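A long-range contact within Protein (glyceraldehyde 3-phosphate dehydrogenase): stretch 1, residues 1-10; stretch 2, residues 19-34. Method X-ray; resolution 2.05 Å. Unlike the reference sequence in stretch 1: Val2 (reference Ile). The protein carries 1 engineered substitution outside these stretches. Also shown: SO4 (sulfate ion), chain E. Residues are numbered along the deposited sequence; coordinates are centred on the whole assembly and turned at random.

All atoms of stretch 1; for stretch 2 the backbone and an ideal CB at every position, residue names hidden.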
# COMPACT_ATOMS: atom_id res chain seq x y z
N MET A 1 17.14 -18.37 21.50
CA MET A 1 17.74 -18.92 20.23
C MET A 1 18.86 -18.00 19.78
O MET A 1 19.87 -17.92 20.50
CB MET A 1 16.66 -19.12 19.20
CG MET A 1 15.39 -18.29 19.30
SD MET A 1 14.01 -19.14 18.49
CE MET A 1 12.64 -18.09 19.00
N VAL A 2 18.70 -17.33 18.63
CA VAL A 2 19.62 -16.22 18.38
C VAL A 2 18.77 -15.01 18.76
O VAL A 2 17.64 -14.89 18.29
CB VAL A 2 20.31 -16.16 17.04
CG1 VAL A 2 19.62 -15.30 16.00
CG2 VAL A 2 21.75 -15.65 17.22
N ASN A 3 19.22 -14.25 19.74
CA ASN A 3 18.52 -13.06 20.19
C ASN A 3 18.95 -11.88 19.32
O ASN A 3 20.13 -11.58 19.31
CB ASN A 3 18.91 -12.75 21.65
CG ASN A 3 18.27 -13.77 22.62
OD1 ASN A 3 17.23 -14.31 22.26
ND2 ASN A 3 18.89 -13.99 23.78
N VAL A 4 18.00 -11.23 18.63
CA VAL A 4 18.36 -10.14 17.71
C VAL A 4 17.73 -8.81 18.11
O VAL A 4 16.53 -8.68 18.32
CB VAL A 4 17.92 -10.41 16.25
CG1 VAL A 4 18.54 -9.38 15.31
CG2 VAL A 4 18.22 -11.81 15.80
N ALA A 5 18.60 -7.79 18.12
CA ALA A 5 18.17 -6.41 18.31
C ALA A 5 18.08 -5.67 16.95
O ALA A 5 18.88 -5.96 16.09
CB ALA A 5 19.26 -5.74 19.15
N VAL A 6 17.19 -4.72 16.78
CA VAL A 6 17.10 -3.84 15.63
C VAL A 6 17.27 -2.39 16.06
O VAL A 6 16.44 -1.80 16.73
CB VAL A 6 15.79 -3.93 14.82
CG1 VAL A 6 15.84 -3.02 13.61
CG2 VAL A 6 15.52 -5.36 14.39
N ASN A 7 18.38 -1.80 15.62
CA ASN A 7 18.71 -0.42 16.00
C ASN A 7 18.28 0.52 14.88
O ASN A 7 18.80 0.48 13.77
CB ASN A 7 20.20 -0.35 16.34
CG ASN A 7 20.60 1.02 16.88
OD1 ASN A 7 19.72 1.85 17.09
ND2 ASN A 7 21.89 1.26 17.08
N GLY A 8 17.19 1.25 15.11
CA GLY A 8 16.56 2.14 14.17
C GLY A 8 15.29 1.59 13.57
O GLY A 8 15.31 1.00 12.48
N TYR A 9 14.13 1.81 14.17
CA TYR A 9 12.84 1.32 13.69
C TYR A 9 12.26 2.22 12.62
O TYR A 9 11.27 2.92 12.87
CB TYR A 9 11.88 1.25 14.91
CG TYR A 9 10.65 0.40 14.71
CD1 TYR A 9 10.77 -1.00 14.68
CD2 TYR A 9 9.39 0.94 14.51
CE1 TYR A 9 9.66 -1.80 14.51
CE2 TYR A 9 8.28 0.13 14.34
CZ TYR A 9 8.43 -1.24 14.34
OH TYR A 9 7.33 -2.05 14.12
N GLY A 10 12.84 2.23 11.40
CA GLY A 10 12.32 3.15 10.35
C GLY A 10 11.80 2.26 9.22
O GLY A 10 11.39 1.12 9.50
N UNK A 19 10.55 -9.49 10.03
CA UNK A 19 11.14 -10.72 9.48
C UNK A 19 11.82 -11.57 10.55
O UNK A 19 11.79 -12.81 10.45
CB UNK A 19 12.15 -10.37 8.39
N UNK A 20 12.41 -10.94 11.54
CA UNK A 20 13.07 -11.61 12.65
C UNK A 20 12.03 -12.41 13.46
O UNK A 20 12.23 -13.60 13.73
CB UNK A 20 13.79 -10.59 13.54
N UNK A 21 10.87 -11.79 13.63
CA UNK A 21 9.74 -12.43 14.27
C UNK A 21 9.31 -13.66 13.50
O UNK A 21 9.03 -14.70 14.13
CB UNK A 21 8.57 -11.45 14.40
N UNK A 22 9.37 -13.65 12.18
CA UNK A 22 8.98 -14.81 11.40
C UNK A 22 10.04 -15.90 11.32
O UNK A 22 9.72 -16.96 10.77
CB UNK A 22 8.61 -14.36 9.98
N UNK A 23 11.25 -15.71 11.80
CA UNK A 23 12.26 -16.76 11.66
C UNK A 23 12.08 -17.79 12.79
O UNK A 23 11.85 -17.38 13.93
CB UNK A 23 13.67 -16.16 11.69
N UNK A 24 12.24 -19.07 12.50
CA UNK A 24 12.14 -20.11 13.52
C UNK A 24 13.30 -20.12 14.49
O UNK A 24 13.16 -20.64 15.62
CB UNK A 24 12.03 -21.48 12.85
N UNK A 25 14.46 -19.61 14.10
CA UNK A 25 15.66 -19.68 14.94
C UNK A 25 16.10 -18.38 15.50
O UNK A 25 17.24 -18.19 15.97
CB UNK A 25 16.82 -20.28 14.15
N UNK A 26 15.23 -17.36 15.43
CA UNK A 26 15.59 -16.08 15.98
C UNK A 26 14.47 -15.54 16.88
O UNK A 26 13.30 -15.83 16.63
CB UNK A 26 15.90 -15.09 14.85
N UNK A 27 14.82 -14.66 17.79
CA UNK A 27 13.77 -13.97 18.55
C UNK A 27 14.13 -12.49 18.59
O UNK A 27 15.28 -12.13 18.83
CB UNK A 27 13.62 -14.54 19.96
N UNK A 28 13.12 -11.65 18.34
CA UNK A 28 13.32 -10.22 18.41
C UNK A 28 13.41 -9.76 19.87
O UNK A 28 12.40 -9.78 20.57
CB UNK A 28 12.19 -9.49 17.68
N UNK A 29 14.54 -9.22 20.26
CA UNK A 29 14.73 -8.74 21.63
C UNK A 29 14.04 -7.41 21.81
O UNK A 29 13.45 -7.11 22.85
CB UNK A 29 16.22 -8.62 21.97
N UNK A 30 14.11 -6.56 20.78
CA UNK A 30 13.50 -5.23 20.92
C UNK A 30 14.07 -4.33 19.81
O UNK A 30 14.91 -4.80 19.03
CB UNK A 30 13.77 -4.64 22.30
N UNK A 31 13.56 -3.12 19.70
CA UNK A 31 13.99 -2.19 18.64
C UNK A 31 14.37 -0.85 19.25
O UNK A 31 13.83 -0.46 20.29
CB UNK A 31 12.89 -2.00 17.60
N UNK A 32 15.25 -0.12 18.57
CA UNK A 32 15.71 1.17 19.09
C UNK A 32 15.24 2.32 18.20
O UNK A 32 15.28 2.23 16.96
CB UNK A 32 17.24 1.18 19.20
N UNK A 33 14.78 3.39 18.84
CA UNK A 33 14.18 4.52 18.11
C UNK A 33 14.32 5.83 18.87
O UNK A 33 14.36 5.78 20.11
CB UNK A 33 12.70 4.25 17.83
N UNK A 34 14.43 6.97 18.21
CA UNK A 34 14.60 8.23 18.92
C UNK A 34 13.31 9.01 19.14
O UNK A 34 13.14 9.59 20.23
CB UNK A 34 15.59 9.11 18.15
S SO4 E . 13.70 8.90 14.63
O1 SO4 E . 13.17 7.98 15.68
O2 SO4 E . 12.62 9.18 13.61
O3 SO4 E . 14.86 8.26 13.94
O4 SO4 E . 14.15 10.19 15.24

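Position 19 lies on a helix, its CB far from stretch 1, so the contact sets no demand; the residue is Ala19. Position 20 follows on the helix with its CB directed toward stretch 1, 4.9 Å from Val4 CB. The valine side chains there offer an apolar surface, with no polar partner among their side-chain atoms, so Leu, Ile, Met or Val would suit. It is Ile20, whose CD1 lies 3.6 Å from Val4 CG1 and 3.5 Å from Val6 CG2, packing the helix against the sheet.

Positions 21 and 22 are out of reach and could be almost anything; they are Ile21 and Lys22. At 23 the CB points toward stretch 1 but remains distant, leaving the choice open. Gln23 turns its end away, and its NE2 donates a hydrogen bond to Ala19 O at 3.0 Å. Position 24 points away, with a phi of -72° that a proline ring accepts, and its nitrogen is not needed by stretch 1; it is Pro24, whose O lies 3.3 Å from Met1 SD.

At 25 the CB points sideways, 5.2 Å from Met1 CB, and the backbone carbonyl does the work, accepting a hydrogen bond from Val2 N (3.2 Å to O). Stretch 1 sets little demand on the side chain, and many residues would serve; Asp25 is found, its carboxylate bonded elsewhere in the structure.

From 26 a strand runs alongside stretch 1 in parallel register. The CB of 26 shares a face with Val2 and Val4, 4.1 Å from Val4 CG2, which favours an apolar chain. Met26 is long and flexible: its CG meets Val2 CG1 at 3.5 Å and its SD lies 4.1 Å from Val4 CG2.

Position 27 turns to the other face, beside Asn3, with its CB 4.3 Å from Asn3 OD1 and 3.8 Å from Met1 CE. A chain with an aliphatic stem and a polar end, such as Lys or Gln, would fit, as would Thr. Lys27 brings its CE to 3.0 Å from Asn3 OD1, while its backbone N donates to Val2 O (2.9 Å) and its O accepts from Val4 N (2.9 Å).

Position 28 returns to the valine face, where aliphatic residues suit; Leu28 places CD1 3.9 Å from Val6 CG2. The CB of 29 points toward stretch 1, 4.9 Å from Asn3 CB, so a compact apolar group fits. Val29 sets CG2 3.5 Å from Asn3 CB, and its N donates to Val4 O at 2.8 Å.

Position 30 has phi 164° and psi 175°, where a CB would jam against the preceding carbonyl. Glycine is required, and Gly30 O accepts from Val6 N at 3.2 Å.

At 31 the CB lies 3.7 Å from Tyr9 CD1, calling for an aliphatic residue. Val31 CG2 sits 3.6 Å from Tyr9 CD1, and CG1 is 4.1 Å from Val6 CB. At 32 the CB is 3.3 Å from Asn7 OD1, favouring something small: Ala32, whose O accepts from Gly8 N at 2.8 Å.

Position 33 points sideways near Tyr9 and a sulfate, inviting a basic residue; Lys33 NZ donates a weak bond to sulfate O2 (3.4 Å). Position 34 is unconstrained by stretch 1; Thr34 N donates to sulfate O1 at 3.0 Å.

Stretch 2, residues 19-34: AIIKQPDMKLVGVAKT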
# COMPACT_ATOMS: atom_id res chain seq x y z
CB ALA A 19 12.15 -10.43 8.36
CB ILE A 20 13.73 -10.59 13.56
CG1 ILE A 20 14.99 -10.03 12.87
CG2 ILE A 20 14.11 -11.18 14.94
CD1 ILE A 20 15.49 -8.79 13.56
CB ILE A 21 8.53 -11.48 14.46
CG1 ILE A 21 8.94 -10.33 15.36
CG2 ILE A 21 7.35 -12.25 15.06
CD1 ILE A 21 7.93 -9.24 15.61
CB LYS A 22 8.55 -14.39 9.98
CG LYS A 22 7.36 -13.44 10.01
CD LYS A 22 6.94 -13.13 8.57
CE LYS A 22 5.64 -12.34 8.55
NZ LYS A 22 5.19 -12.16 7.15
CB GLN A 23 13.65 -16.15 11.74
CG GLN A 23 14.04 -15.25 10.57
CD GLN A 23 13.60 -15.73 9.22
OE1 GLN A 23 14.11 -16.71 8.67
NE2 GLN A 23 12.57 -15.06 8.66
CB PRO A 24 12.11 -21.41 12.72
CG PRO A 24 12.84 -21.07 11.46
CD PRO A 24 12.49 -19.63 11.16
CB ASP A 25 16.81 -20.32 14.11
CG ASP A 25 17.11 -19.51 12.84
OD1 ASP A 25 16.23 -18.78 12.34
OD2 ASP A 25 18.23 -19.62 12.33
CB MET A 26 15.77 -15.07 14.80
CG MET A 26 16.84 -15.48 13.82
SD MET A 26 17.21 -14.14 12.62
CE MET A 26 18.28 -15.01 11.52
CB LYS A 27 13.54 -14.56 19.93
CG LYS A 27 14.25 -14.01 21.13
CD LYS A 27 14.19 -14.99 22.30
CE LYS A 27 14.53 -14.34 23.63
NZ LYS A 27 14.76 -15.35 24.70
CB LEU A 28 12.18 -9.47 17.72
CG LEU A 28 12.25 -7.94 17.79
CD1 LEU A 28 13.42 -7.37 17.00
CD2 LEU A 28 10.93 -7.35 17.26
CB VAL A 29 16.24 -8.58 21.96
CG1 VAL A 29 16.45 -7.74 23.20
CG2 VAL A 29 16.90 -9.94 22.12
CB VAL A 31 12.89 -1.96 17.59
CG1 VAL A 31 12.37 -3.27 17.02
CG2 VAL A 31 11.71 -1.16 18.11
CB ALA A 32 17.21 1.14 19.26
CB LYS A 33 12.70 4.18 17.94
CG LYS A 33 11.85 5.30 17.37
CD LYS A 33 11.75 5.25 15.87
CE LYS A 33 10.71 6.25 15.36
NZ LYS A 33 10.78 6.37 13.88
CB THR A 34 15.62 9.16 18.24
OG1 THR A 34 16.90 8.53 18.23
CG2 THR A 34 15.75 10.46 19.03
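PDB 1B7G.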